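Local coordinates for protein YibA (Escherichia coli, PDB 1OYZ) that is of unknown function, though possibly an oxidoreductase, and folds as an all-helical chain of HEAT-type repeats, at residues Leu23-Leu28 against Arg45-Arg50; Asp174-Ala179 against Gln202-Glu207; Asp192-Phe197 against Arg219-Val224; Glu211-Leu216 against Asp239-Ala244. One frame throughout, in Å; residues are numbered along the deposited sequence.

Contact 1: Leu23-Leu28 against Arg45-Arg50; sequences LNDDEL and RVLQLR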
loop_
_atom_site.group_PDB
_atom_site.type_symbol
_atom_site.label_atom_id
_atom_site.label_comp_id
_atom_site.label_asym_id
_atom_site.label_seq_id
_atom_site.Cartn_x
_atom_site.Cartn_y
_atom_site.Cartn_z
ATOM N N LEU A 23 12.755 -19.852 20.769
ATOM C CA LEU A 23 13.742 -19.101 21.543
ATOM C C LEU A 23 13.191 -18.215 22.670
ATOM O O LEU A 23 12.067 -17.737 22.574
ATOM C CB LEU A 23 14.555 -18.223 20.582
ATOM C CG LEU A 23 15.246 -18.971 19.439
ATOM C CD1 LEU A 23 15.846 -17.978 18.479
ATOM C CD2 LEU A 23 16.302 -19.906 20.002
ATOM N N ASN A 24 13.976 -17.987 23.732
ATOM C CA ASN A 24 13.519 -17.101 24.813
ATOM C C ASN A 24 13.846 -15.637 24.459
ATOM O O ASN A 24 14.585 -15.379 23.512
ATOM C CB ASN A 24 14.165 -17.482 26.151
ATOM C CG ASN A 24 15.666 -17.299 26.158
ATOM O OD1 ASN A 24 16.181 -16.184 26.022
ATOM N ND2 ASN A 24 16.385 -18.403 26.323
ATOM N N ASP A 25 13.298 -14.687 25.209
ATOM C CA ASP A 25 13.531 -13.273 24.917
ATOM C C ASP A 25 14.982 -12.920 24.753
ATOM O O ASP A 25 15.376 -12.323 23.754
ATOM C CB ASP A 25 12.935 -12.380 26.002
ATOM C CG ASP A 25 11.430 -12.347 25.952
ATOM O OD1 ASP A 25 10.866 -12.974 25.025
ATOM O OD2 ASP A 25 10.816 -11.696 26.832
ATOM N N ASP A 26 15.767 -13.281 25.757
ATOM C CA ASP A 26 17.193 -13.017 25.761
ATOM C C ASP A 26 17.848 -13.415 24.444
ATOM O O ASP A 26 18.709 -12.692 23.934
ATOM C CB ASP A 26 17.857 -13.779 26.913
ATOM C CG ASP A 26 19.364 -13.872 26.757
ATOM O OD1 ASP A 26 20.060 -12.834 26.896
ATOM O OD2 ASP A 26 19.863 -14.989 26.483
ATOM N N GLU A 27 17.440 -14.558 23.892
ATOM C CA GLU A 27 18.018 -15.035 22.645
ATOM C C GLU A 27 17.514 -14.243 21.450
ATOM O O GLU A 27 18.269 -13.961 20.531
ATOM C CB GLU A 27 17.726 -16.526 22.479
ATOM C CG GLU A 27 18.298 -17.303 23.642
ATOM C CD GLU A 27 17.784 -18.717 23.768
ATOM O OE1 GLU A 27 16.591 -18.962 23.483
ATOM O OE2 GLU A 27 18.582 -19.577 24.193
ATOM N N LEU A 28 16.238 -13.878 21.483
ATOM C CA LEU A 28 15.651 -13.115 20.397
ATOM C C LEU A 28 16.290 -11.735 20.357
ATOM O O LEU A 28 16.685 -11.249 19.291
ATOM C CB LEU A 28 14.143 -13.000 20.591
ATOM C CG LEU A 28 13.398 -14.331 20.534
ATOM C CD1 LEU A 28 11.941 -14.079 20.811
ATOM C CD2 LEU A 28 13.591 -14.988 19.184
ATOM N N ARG A 45 9.670 -10.334 14.549
ATOM C CA ARG A 45 8.271 -10.733 14.356
ATOM C C ARG A 45 7.809 -11.531 15.579
ATOM O O ARG A 45 6.710 -11.325 16.062
ATOM C CB ARG A 45 8.087 -11.590 13.085
ATOM C CG ARG A 45 8.277 -10.847 11.742
ATOM C CD ARG A 45 8.020 -11.768 10.521
ATOM N NE ARG A 45 6.645 -12.295 10.517
ATOM C CZ ARG A 45 6.281 -13.475 10.001
ATOM N NH1 ARG A 45 5.010 -13.857 10.050
ATOM N NH2 ARG A 45 7.178 -14.283 9.433
ATOM N N VAL A 46 8.653 -12.425 16.084
ATOM C CA VAL A 46 8.257 -13.206 17.246
ATOM C C VAL A 46 8.047 -12.246 18.396
ATOM O O VAL A 46 7.097 -12.385 19.177
ATOM C CB VAL A 46 9.316 -14.241 17.638
ATOM C CG1 VAL A 46 8.804 -15.088 18.791
ATOM C CG2 VAL A 46 9.659 -15.105 16.449
ATOM N N LEU A 47 8.913 -11.240 18.479
ATOM C CA LEU A 47 8.774 -10.256 19.557
ATOM C C LEU A 47 7.458 -9.473 19.427
ATOM O O LEU A 47 6.778 -9.227 20.427
ATOM C CB LEU A 47 9.995 -9.303 19.593
ATOM C CG LEU A 47 11.303 -10.013 20.007
ATOM C CD1 LEU A 47 12.496 -9.075 20.071
ATOM C CD2 LEU A 47 11.067 -10.616 21.354
ATOM N N GLN A 48 7.075 -9.107 18.205
ATOM C CA GLN A 48 5.827 -8.365 18.031
ATOM C C GLN A 48 4.651 -9.222 18.488
ATOM O O GLN A 48 3.664 -8.695 18.997
ATOM C CB GLN A 48 5.586 -7.948 16.559
ATOM C CG GLN A 48 6.544 -6.910 15.945
ATOM C CD GLN A 48 6.365 -6.803 14.412
ATOM O OE1 GLN A 48 6.190 -7.816 13.742
ATOM N NE2 GLN A 48 6.428 -5.581 13.864
ATOM N N LEU A 49 4.762 -10.537 18.297
ATOM C CA LEU A 49 3.695 -11.485 18.677
ATOM C C LEU A 49 3.540 -11.721 20.177
ATOM O O LEU A 49 2.442 -11.607 20.716
ATOM C CB LEU A 49 3.916 -12.853 17.999
ATOM C CG LEU A 49 2.976 -14.013 18.390
ATOM C CD1 LEU A 49 1.603 -13.770 17.815
ATOM C CD2 LEU A 49 3.512 -15.346 17.878
ATOM N N ARG A 50 4.636 -12.060 20.847
ATOM C CA ARG A 50 4.580 -12.359 22.279
ATOM C C ARG A 50 4.880 -11.135 23.094
ATOM O O ARG A 50 4.395 -10.973 24.208
ATOM C CB ARG A 50 5.627 -13.405 22.653
ATOM C CG ARG A 50 5.678 -14.624 21.764
ATOM C CD ARG A 50 6.478 -15.764 22.432
ATOM N NE ARG A 50 7.762 -15.326 22.982
ATOM C CZ ARG A 50 8.921 -15.941 22.760
ATOM N NH1 ARG A 50 8.941 -17.009 21.987
ATOM N NH2 ARG A 50 10.057 -15.511 23.336
#

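Contact 2: Asp174-Ala179 against Gln202-Glu207; sequences DVRNWA and QDKNEE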
loop_
_atom_site.group_PDB
_atom_site.type_symbol
_atom_site.label_atom_id
_atom_site.label_comp_id
_atom_site.label_asym_id
_atom_site.label_seq_id
_atom_site.Cartn_x
_atom_site.Cartn_y
_atom_site.Cartn_z
ATOM N N ASP A 174 5.823 2.942 -8.397
ATOM C CA ASP A 174 5.231 2.232 -7.263
ATOM C C ASP A 174 4.392 3.213 -6.399
ATOM O O ASP A 174 3.272 2.888 -5.957
ATOM C CB ASP A 174 6.375 1.613 -6.445
ATOM C CG ASP A 174 5.892 0.633 -5.410
ATOM O OD1 ASP A 174 5.019 1.007 -4.592
ATOM O OD2 ASP A 174 6.395 -0.518 -5.419
ATOM N N VAL A 175 4.949 4.398 -6.153
ATOM C CA VAL A 175 4.246 5.439 -5.398
ATOM C C VAL A 175 2.952 5.847 -6.154
ATOM O O VAL A 175 1.864 5.915 -5.558
ATOM C CB VAL A 175 5.123 6.723 -5.212
ATOM C CG1 VAL A 175 4.250 7.884 -4.651
ATOM C CG2 VAL A 175 6.288 6.439 -4.256
ATOM N N ARG A 176 3.076 6.131 -7.453
ATOM C CA ARG A 176 1.895 6.522 -8.264
ATOM C C ARG A 176 0.804 5.435 -8.206
ATOM O O ARG A 176 -0.384 5.738 -8.038
ATOM C CB ARG A 176 2.268 6.772 -9.752
ATOM C CG ARG A 176 3.369 7.788 -10.029
ATOM C CD ARG A 176 3.332 8.279 -11.509
ATOM N NE ARG A 176 3.729 7.256 -12.483
ATOM C CZ ARG A 176 4.952 6.735 -12.561
ATOM N NH1 ARG A 176 5.230 5.789 -13.467
ATOM N NH2 ARG A 176 5.909 7.159 -11.736
ATOM N N ASN A 177 1.214 4.172 -8.307
ATOM C CA ASN A 177 0.256 3.075 -8.283
ATOM C C ASN A 177 -0.508 3.051 -6.952
ATOM O O ASN A 177 -1.741 2.936 -6.926
ATOM C CB ASN A 177 0.982 1.739 -8.558
ATOM C CG ASN A 177 0.014 0.553 -8.697
ATOM O OD1 ASN A 177 -0.015 -0.346 -7.857
ATOM N ND2 ASN A 177 -0.778 0.556 -9.754
ATOM N N TRP A 178 0.221 3.200 -5.847
ATOM C CA TRP A 178 -0.400 3.207 -4.521
ATOM C C TRP A 178 -1.368 4.369 -4.357
ATOM O O TRP A 178 -2.425 4.218 -3.763
ATOM C CB TRP A 178 0.673 3.300 -3.426
ATOM C CG TRP A 178 0.782 2.084 -2.573
ATOM C CD1 TRP A 178 1.791 1.152 -2.584
ATOM C CD2 TRP A 178 -0.155 1.653 -1.574
ATOM N NE1 TRP A 178 1.533 0.167 -1.648
ATOM C CE2 TRP A 178 0.341 0.449 -1.023
ATOM C CE3 TRP A 178 -1.373 2.166 -1.098
ATOM C CZ2 TRP A 178 -0.333 -0.246 -0.014
ATOM C CZ3 TRP A 178 -2.046 1.462 -0.084
ATOM C CH2 TRP A 178 -1.521 0.270 0.435
ATOM N N ALA A 179 -0.996 5.535 -4.861
ATOM C CA ALA A 179 -1.856 6.715 -4.738
ATOM C C ALA A 179 -3.162 6.457 -5.471
ATOM O O ALA A 179 -4.253 6.548 -4.891
ATOM C CB ALA A 179 -1.155 7.961 -5.330
ATOM N N GLN A 202 -1.154 7.236 -20.378
ATOM C CA GLN A 202 0.141 7.154 -21.077
ATOM C C GLN A 202 1.323 6.809 -20.147
ATOM O O GLN A 202 2.480 6.927 -20.560
ATOM C CB GLN A 202 0.488 8.482 -21.777
ATOM C CG GLN A 202 -0.707 9.245 -22.373
ATOM C CD GLN A 202 -1.363 8.490 -23.496
ATOM O OE1 GLN A 202 -2.534 8.716 -23.821
ATOM N NE2 GLN A 202 -0.615 7.590 -24.107
ATOM N N ASP A 203 1.060 6.411 -18.897
ATOM C CA ASP A 203 2.159 6.070 -17.965
ATOM C C ASP A 203 3.009 4.905 -18.490
ATOM O O ASP A 203 2.494 3.982 -19.126
ATOM C CB ASP A 203 1.597 5.692 -16.588
ATOM C CG ASP A 203 2.638 5.796 -15.481
ATOM O OD1 ASP A 203 3.613 4.993 -15.458
ATOM O OD2 ASP A 203 2.464 6.691 -14.624
ATOM N N LYS A 204 4.311 4.928 -18.219
ATOM C CA LYS A 204 5.172 3.853 -18.677
ATOM C C LYS A 204 4.950 2.573 -17.887
ATOM O O LYS A 204 5.363 1.498 -18.296
ATOM C CB LYS A 204 6.628 4.247 -18.502
ATOM C CG LYS A 204 6.992 4.388 -17.034
ATOM C CD LYS A 204 8.484 4.675 -16.818
ATOM C CE LYS A 204 8.902 6.029 -17.373
ATOM N NZ LYS A 204 10.292 6.369 -16.932
ATOM N N ASN A 205 4.319 2.703 -16.729
ATOM C CA ASN A 205 4.089 1.573 -15.847
ATOM C C ASN A 205 2.731 0.935 -16.090
ATOM O O ASN A 205 1.713 1.539 -15.769
ATOM C CB ASN A 205 4.181 2.050 -14.397
ATOM C CG ASN A 205 4.092 0.914 -13.408
ATOM O OD1 ASN A 205 3.242 0.046 -13.519
ATOM N ND2 ASN A 205 4.970 0.925 -12.423
ATOM N N GLU A 206 2.731 -0.285 -16.644
ATOM C CA GLU A 206 1.494 -1.040 -16.950
ATOM C C GLU A 206 0.539 -1.068 -15.769
ATOM O O GLU A 206 -0.674 -0.916 -15.931
ATOM C CB GLU A 206 1.799 -2.506 -17.331
ATOM C CG GLU A 206 2.504 -3.317 -16.205
ATOM C CD GLU A 206 2.088 -4.839 -16.054
ATOM O OE1 GLU A 206 0.877 -5.169 -15.960
ATOM O OE2 GLU A 206 2.998 -5.697 -15.988
ATOM N N GLU A 207 1.079 -1.281 -14.575
ATOM C CA GLU A 207 0.229 -1.344 -13.386
ATOM C C GLU A 207 -0.510 -0.044 -13.150
ATOM O O GLU A 207 -1.658 -0.041 -12.704
ATOM C CB GLU A 207 1.062 -1.678 -12.146
ATOM C CG GLU A 207 1.558 -3.114 -12.094
ATOM C CD GLU A 207 2.324 -3.431 -10.809
ATOM O OE1 GLU A 207 1.837 -3.113 -9.697
ATOM O OE2 GLU A 207 3.420 -4.009 -10.916
#

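Contact 3: Asp192-Phe197 against Arg219-Val224; sequences DIRDCF and RKDKRV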
loop_
_atom_site.group_PDB
_atom_site.type_symbol
_atom_site.label_atom_id
_atom_site.label_comp_id
_atom_site.label_asym_id
_atom_site.label_seq_id
_atom_site.Cartn_x
_atom_site.Cartn_y
_atom_site.Cartn_z
ATOM N N ASP A 192 -9.371 17.263 -10.928
ATOM C CA ASP A 192 -7.947 17.014 -10.855
ATOM C C ASP A 192 -7.544 15.546 -10.935
ATOM O O ASP A 192 -6.574 15.191 -11.604
ATOM C CB ASP A 192 -7.370 17.625 -9.577
ATOM C CG ASP A 192 -7.503 19.144 -9.537
ATOM O OD1 ASP A 192 -8.642 19.673 -9.447
ATOM O OD2 ASP A 192 -6.450 19.800 -9.595
ATOM N N ILE A 193 -8.280 14.691 -10.239
ATOM C CA ILE A 193 -7.965 13.274 -10.237
ATOM C C ILE A 193 -8.299 12.702 -11.608
ATOM O O ILE A 193 -7.535 11.925 -12.171
ATOM C CB ILE A 193 -8.725 12.529 -9.106
ATOM C CG1 ILE A 193 -10.227 12.610 -9.311
ATOM C CG2 ILE A 193 -8.385 13.143 -7.757
ATOM C CD1 ILE A 193 -10.778 11.488 -10.207
ATOM N N ARG A 194 -9.427 13.095 -12.172
ATOM C CA ARG A 194 -9.732 12.583 -13.487
ATOM C C ARG A 194 -8.641 12.974 -14.471
ATOM O O ARG A 194 -8.111 12.123 -15.198
ATOM C CB ARG A 194 -11.084 13.080 -13.943
ATOM C CG ARG A 194 -12.163 12.276 -13.335
ATOM C CD ARG A 194 -13.482 12.700 -13.838
ATOM N NE ARG A 194 -14.533 12.162 -12.997
ATOM C CZ ARG A 194 -15.806 12.110 -13.352
ATOM N NH1 ARG A 194 -16.174 12.563 -14.548
ATOM N NH2 ARG A 194 -16.702 11.606 -12.516
ATOM N N ASP A 195 -8.264 14.251 -14.476
ATOM C CA ASP A 195 -7.226 14.674 -15.403
ATOM C C ASP A 195 -5.924 13.924 -15.132
ATOM O O ASP A 195 -5.206 13.572 -16.073
ATOM C CB ASP A 195 -7.015 16.207 -15.350
ATOM C CG ASP A 195 -8.291 16.992 -15.719
ATOM O OD1 ASP A 195 -9.100 16.468 -16.512
ATOM O OD2 ASP A 195 -8.484 18.134 -15.225
ATOM N N CYS A 196 -5.595 13.651 -13.870
ATOM C CA CYS A 196 -4.341 12.920 -13.646
ATOM C C CYS A 196 -4.500 11.501 -14.178
ATOM O O CYS A 196 -3.560 10.962 -14.738
ATOM C CB CYS A 196 -3.944 12.890 -12.161
ATOM S SG CYS A 196 -3.337 14.504 -11.513
ATOM N N PHE A 197 -5.684 10.905 -14.022
ATOM C CA PHE A 197 -5.869 9.567 -14.539
ATOM C C PHE A 197 -5.744 9.546 -16.079
ATOM O O PHE A 197 -5.064 8.663 -16.616
ATOM C CB PHE A 197 -7.212 8.991 -14.077
ATOM C CG PHE A 197 -7.189 8.444 -12.665
ATOM C CD1 PHE A 197 -6.084 8.639 -11.844
ATOM C CD2 PHE A 197 -8.258 7.735 -12.170
ATOM C CE1 PHE A 197 -6.045 8.125 -10.543
ATOM C CE2 PHE A 197 -8.239 7.213 -10.866
ATOM C CZ PHE A 197 -7.127 7.406 -10.048
ATOM N N ARG A 219 -15.669 6.083 -13.044
ATOM C CA ARG A 219 -16.110 7.472 -13.092
ATOM C C ARG A 219 -16.890 7.784 -14.385
ATOM O O ARG A 219 -17.300 8.928 -14.583
ATOM C CB ARG A 219 -14.901 8.417 -13.015
ATOM C CG ARG A 219 -13.869 8.091 -11.929
ATOM C CD ARG A 219 -14.326 8.559 -10.569
ATOM N NE ARG A 219 -13.635 7.892 -9.457
ATOM C CZ ARG A 219 -12.324 7.928 -9.225
ATOM N NH1 ARG A 219 -11.519 8.602 -10.033
ATOM N NH2 ARG A 219 -11.823 7.291 -8.166
ATOM N N LYS A 220 -17.066 6.807 -15.282
ATOM C CA LYS A 220 -17.824 7.044 -16.520
ATOM C C LYS A 220 -17.232 8.176 -17.397
ATOM O O LYS A 220 -17.959 8.898 -18.079
ATOM C CB LYS A 220 -19.269 7.414 -16.164
ATOM C CG LYS A 220 -19.913 6.512 -15.100
ATOM C CD LYS A 220 -20.663 5.340 -15.734
ATOM C CE LYS A 220 -21.114 4.297 -14.698
ATOM N NZ LYS A 220 -19.948 3.535 -14.129
ATOM N N ASP A 221 -15.921 8.328 -17.371
ATOM C CA ASP A 221 -15.246 9.371 -18.125
ATOM C C ASP A 221 -14.826 8.808 -19.490
ATOM O O ASP A 221 -13.915 7.987 -19.590
ATOM C CB ASP A 221 -14.047 9.848 -17.296
ATOM C CG ASP A 221 -13.406 11.115 -17.835
ATOM O OD1 ASP A 221 -13.002 11.958 -16.992
ATOM O OD2 ASP A 221 -13.283 11.249 -19.071
ATOM N N LYS A 222 -15.498 9.270 -20.536
ATOM C CA LYS A 222 -15.241 8.781 -21.876
ATOM C C LYS A 222 -13.863 9.023 -22.443
ATOM O O LYS A 222 -13.519 8.474 -23.480
ATOM C CB LYS A 222 -16.356 9.280 -22.799
ATOM C CG LYS A 222 -17.642 8.515 -22.490
ATOM C CD LYS A 222 -18.936 9.251 -22.840
ATOM C CE LYS A 222 -20.128 8.316 -22.674
ATOM N NZ LYS A 222 -21.390 9.017 -22.923
ATOM N N ARG A 223 -13.035 9.808 -21.765
ATOM C CA ARG A 223 -11.698 9.965 -22.311
ATOM C C ARG A 223 -10.904 8.642 -22.232
ATOM O O ARG A 223 -9.819 8.533 -22.806
ATOM C CB ARG A 223 -10.952 11.112 -21.622
ATOM C CG ARG A 223 -11.529 12.480 -22.018
ATOM C CD ARG A 223 -12.093 13.196 -20.827
ATOM N NE ARG A 223 -11.034 13.670 -19.950
ATOM C CZ ARG A 223 -11.216 14.072 -18.696
ATOM N NH1 ARG A 223 -12.426 14.051 -18.153
ATOM N NH2 ARG A 223 -10.193 14.523 -17.991
ATOM N N VAL A 224 -11.436 7.615 -21.571
ATOM C CA VAL A 224 -10.677 6.350 -21.523
ATOM C C VAL A 224 -10.974 5.478 -22.760
ATOM O O VAL A 224 -10.233 4.565 -23.076
ATOM C CB VAL A 224 -11.003 5.532 -20.208
ATOM C CG1 VAL A 224 -12.336 4.763 -20.357
ATOM C CG2 VAL A 224 -9.850 4.574 -19.858
HETATM O O HOH W 1 -17.941 11.909 -16.214
#

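Contact 4: Glu211-Leu216 against Asp239-Ala244; sequences EAIIGL and DDIIEA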
loop_
_atom_site.group_PDB
_atom_site.type_symbol
_atom_site.label_atom_id
_atom_site.label_comp_id
_atom_site.label_asym_id
_atom_site.label_seq_id
_atom_site.Cartn_x
_atom_site.Cartn_y
_atom_site.Cartn_z
ATOM N N GLU A 211 -4.759 0.903 -13.245
ATOM C CA GLU A 211 -5.548 1.611 -12.230
ATOM C C GLU A 211 -6.243 2.866 -12.817
ATOM O O GLU A 211 -7.364 3.219 -12.416
ATOM C CB GLU A 211 -4.667 2.018 -11.028
ATOM C CG GLU A 211 -4.199 0.826 -10.092
ATOM C CD GLU A 211 -5.314 0.197 -9.269
ATOM O OE1 GLU A 211 -6.227 0.974 -8.895
ATOM O OE2 GLU A 211 -5.276 -1.052 -8.945
ATOM N N ALA A 212 -5.569 3.550 -13.748
ATOM C CA ALA A 212 -6.144 4.747 -14.386
ATOM C C ALA A 212 -7.370 4.320 -15.202
ATOM O O ALA A 212 -8.432 4.950 -15.148
ATOM C CB ALA A 212 -5.096 5.417 -15.293
ATOM N N ILE A 213 -7.217 3.235 -15.944
ATOM C CA ILE A 213 -8.320 2.710 -16.733
ATOM C C ILE A 213 -9.508 2.324 -15.866
ATOM O O ILE A 213 -10.659 2.682 -16.171
ATOM C CB ILE A 213 -7.875 1.485 -17.554
ATOM C CG1 ILE A 213 -6.902 1.950 -18.646
ATOM C CG2 ILE A 213 -9.100 0.787 -18.158
ATOM C CD1 ILE A 213 -6.141 0.873 -19.313
ATOM N N ILE A 214 -9.266 1.604 -14.770
ATOM C CA ILE A 214 -10.418 1.227 -13.943
ATOM C C ILE A 214 -10.959 2.483 -13.260
ATOM O O ILE A 214 -12.167 2.663 -13.119
ATOM C CB ILE A 214 -10.082 0.104 -12.887
ATOM C CG1 ILE A 214 -9.799 0.704 -11.546
ATOM C CG2 ILE A 214 -8.880 -0.733 -13.312
ATOM C CD1 ILE A 214 -11.000 0.608 -10.658
ATOM N N GLY A 215 -10.061 3.369 -12.848
ATOM C CA GLY A 215 -10.513 4.589 -12.205
ATOM C C GLY A 215 -11.376 5.446 -13.132
ATOM O O GLY A 215 -12.453 5.926 -12.740
ATOM N N LEU A 216 -10.922 5.637 -14.364
ATOM C CA LEU A 216 -11.696 6.462 -15.286
ATOM C C LEU A 216 -12.995 5.771 -15.646
ATOM O O LEU A 216 -14.031 6.412 -15.722
ATOM C CB LEU A 216 -10.882 6.797 -16.545
ATOM C CG LEU A 216 -9.794 7.828 -16.225
ATOM C CD1 LEU A 216 -8.777 7.956 -17.342
ATOM C CD2 LEU A 216 -10.460 9.163 -15.960
ATOM N N ASP A 239 -8.399 -9.012 -17.292
ATOM C CA ASP A 239 -9.741 -9.154 -16.787
ATOM C C ASP A 239 -10.325 -7.843 -16.300
ATOM O O ASP A 239 -11.505 -7.555 -16.521
ATOM C CB ASP A 239 -9.741 -10.219 -15.693
ATOM C CG ASP A 239 -9.697 -11.635 -16.267
ATOM O OD1 ASP A 239 -9.305 -11.804 -17.435
ATOM O OD2 ASP A 239 -10.058 -12.574 -15.541
ATOM N N ASP A 240 -9.490 -7.056 -15.638
ATOM C CA ASP A 240 -9.888 -5.744 -15.145
ATOM C C ASP A 240 -10.319 -4.837 -16.338
ATOM O O ASP A 240 -11.210 -4.016 -16.191
ATOM C CB ASP A 240 -8.701 -5.061 -14.416
ATOM C CG ASP A 240 -8.487 -5.565 -12.962
ATOM O OD1 ASP A 240 -9.329 -5.284 -12.096
ATOM O OD2 ASP A 240 -7.461 -6.226 -12.685
ATOM N N ILE A 241 -9.678 -4.977 -17.497
ATOM C CA ILE A 241 -10.019 -4.139 -18.640
ATOM C C ILE A 241 -11.410 -4.490 -19.130
ATOM O O ILE A 241 -12.250 -3.616 -19.371
ATOM C CB ILE A 241 -8.938 -4.274 -19.769
ATOM C CG1 ILE A 241 -7.883 -3.179 -19.575
ATOM C CG2 ILE A 241 -9.544 -4.142 -21.178
ATOM C CD1 ILE A 241 -7.320 -3.117 -18.187
ATOM N N ILE A 242 -11.675 -5.781 -19.217
ATOM C CA ILE A 242 -12.977 -6.238 -19.652
ATOM C C ILE A 242 -14.017 -5.739 -18.670
ATOM O O ILE A 242 -15.073 -5.243 -19.053
ATOM C CB ILE A 242 -12.994 -7.762 -19.718
ATOM C CG1 ILE A 242 -11.850 -8.213 -20.626
ATOM C CG2 ILE A 242 -14.379 -8.258 -20.203
ATOM C CD1 ILE A 242 -11.767 -9.741 -20.825
ATOM N N GLU A 243 -13.692 -5.829 -17.392
ATOM C CA GLU A 243 -14.598 -5.387 -16.350
ATOM C C GLU A 243 -14.847 -3.864 -16.401
ATOM O O GLU A 243 -15.981 -3.394 -16.193
ATOM C CB GLU A 243 -14.019 -5.773 -14.996
ATOM C CG GLU A 243 -14.734 -5.147 -13.833
ATOM C CD GLU A 243 -16.077 -5.758 -13.628
ATOM O OE1 GLU A 243 -16.803 -5.342 -12.689
ATOM O OE2 GLU A 243 -16.410 -6.670 -14.417
ATOM N N ALA A 244 -13.778 -3.103 -16.642
ATOM C CA ALA A 244 -13.869 -1.642 -16.750
ATOM C C ALA A 244 -14.774 -1.298 -17.944
ATOM O O ALA A 244 -15.567 -0.355 -17.894
ATOM C CB ALA A 244 -12.490 -1.046 -16.960
#

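Contact 1: Leu23-Leu28 against Arg45-Arg50
Leu28 and Leu47 mark the closest approach of the backbones, CA to CA 7.5 Å, where the first turn of helix 25-31 faces the last turns of helix 37-50. Arg50 carries the polar half. Its guanidinium grips one carbonyl end-on, so that Leu23 O accepts from Arg50 NH2 at 3.1 Å and from Arg50 NH1 at 3.3 Å, both within a few degrees of the guanidinium plane. The same NH2 forms a salt bridge with Asp25 OD1 (3.2 Å); carboxylate and guanidinium are nearly coplanar, 20° apart, as the two side chains pass alongside each other, pointing opposite ways. An alanine in place of Asp25 would probably leave Arg50 NH2 without its carboxylate mate and the guanidinium freer to swing about the Leu23 carbonyl. The apolar half belongs to Leu28, whose CD1 lies 3.6 Å from Leu47 CD2 and 3.9 Å from Val46 CG1. Asn24 and Glu27 form a capping box that starts the helix bearing Asp25 and Leu28. Around the contact, Leu28 O accepts from Ser43, Val46 rests on Cys20 and Lys21 of helix 14-21, and Leu47 reaches Ile77 of helix 68-80.

Contact 2: Asp174-Ala179 against Gln202-Glu207
The guanidinium of Arg176 presents its edge to the carboxylate of Asp203, the two planes only 17° apart, while Lys204 CG and Asn205 CB approach it obliquely. This side-on, two-pronged salt bridge joins a helix of the HEAT-repeat region, 173-186, to the Asx turn that leads into helix 206-218. The side chains meet tip to tip: Arg176 NE reaches Asp203 OD2 at 2.6 Å and Arg176 NH1 reaches Asp203 OD1 at 2.7 Å, each oxygen using its syn lone pair. Asp203 OD1 spends its anti lone pair on Asn205 N, also at 2.7 Å, so one oxygen ties the arginine to the turn. Arg176 NH2 donates to Asp170 O, which further fixes the rotation of the group. Asn205 in turn caps helix 206-218, with its OD1 accepting from Val208 N and weakly from Glu207 N. Asn177 crosses Glu207 at about a right angle; Asn177 ND2 lies 3.1 Å from Glu207 O, but at an angle too poor for a hydrogen bond.

Contact 3: Asp192-Phe197 against Arg219-Val224
Arg219 and Arg194 bury the most surface here, and their guanidiniums lie in nearly parallel planes, 11° apart, without stacking on each other. Arg194 runs extended from CG to NE across the loop that follows helix 206-218. The carbonyl oxygen Arg219 O sits over one face of the Arg194 guanidinium, 3.4 Å from NH2, in a position unsuited to a hydrogen bond; a water accepting from Arg194 NH1 makes a weak link to the same oxygen. The strongest polar partner of Arg194 is Asp189, in a salt bridge through NH2, while Asp221 OD1 touches its aliphatic stem, 3.3 Å from Arg194 CD. An alanine in place of Arg194 would probably leave Asp189 without this partner and open a gap beside Arg219 CB. The Arg219 chain bends at chi2 (-79°), which turns CD aside, and its NH1 comes to lie against Ile193 CD1 and 3.7 Å from Phe197 CE2. Arg223 is third in buried surface: NH2 bonds Asp195 OD1 in a salt bridge at 2.7 Å, and NH1 pairs with Asp221, forming a three-residue charge network. Lys220, with positive phi, ends helix 206-218 in a Schellman motif. Behind the contact, Phe197 packs on Leu216 of that helix, on Leu168 of helix 161-168, and on Ile183 and Asn184 of helix 173-186, a residue pair that Arg219 also touches.

Contact 4: Glu211-Leu216 against Asp239-Ala244
Two helices of the solenoid, 206-218 and 239-248, lie side by side where Ile213 and Ile214 face Ile241 and Ala244. Over these segments the axes come within 9.3 Å and run nearly parallel, at 19°. The small side chain of Ala244 permits the close fit: its CA is 5.3 Å from Ile214 CA, and its CB lies 4.3 Å from that same Ile214 CA. Ile213 reaches across with CG2, which is anti to its own backbone N and stands 4.0 Å from Ala244 CB. The same methyl group meets Ile241 CD1 at 4.3 Å. At the solvent side, Ile214 CG2 is 4.5 Å from Asp240 CB, a looser touch. The joint between these segments is thus apolar packing. Helix 225-232, which lies between the two in sequence, packs against the contact: Val227 and Leu228 on Ile213, and Leu232 on Ile241. Such near-parallel stacking of every second helix, with the intervening one packed behind, is the pattern of an alpha-solenoid such as a HEAT-repeat array.

Read from the N terminus, the four contacts illustrate how a helical solenoid can be held by contacts between segments about 20 residues apart. Contact 1 closes first, across 16 residues, and ties helix 25-31 to helix 37-50; its centre is about 38 Å from that of contact 2, on the other side of the chain's centre. Contact 2 then joins helix 173-186 to the start of helix 206-218. Contact 3 opens within that span and ends beyond it, so the two cross. Contact 4 starts on helix 206-218 after contact 2 has closed, and crosses contact 3 in turn. Contacts 2 and 4 touch through Asn177 and Glu211, on next-but-one helices, contacts 3 and 4 through Phe197 and Leu216, on consecutive ones.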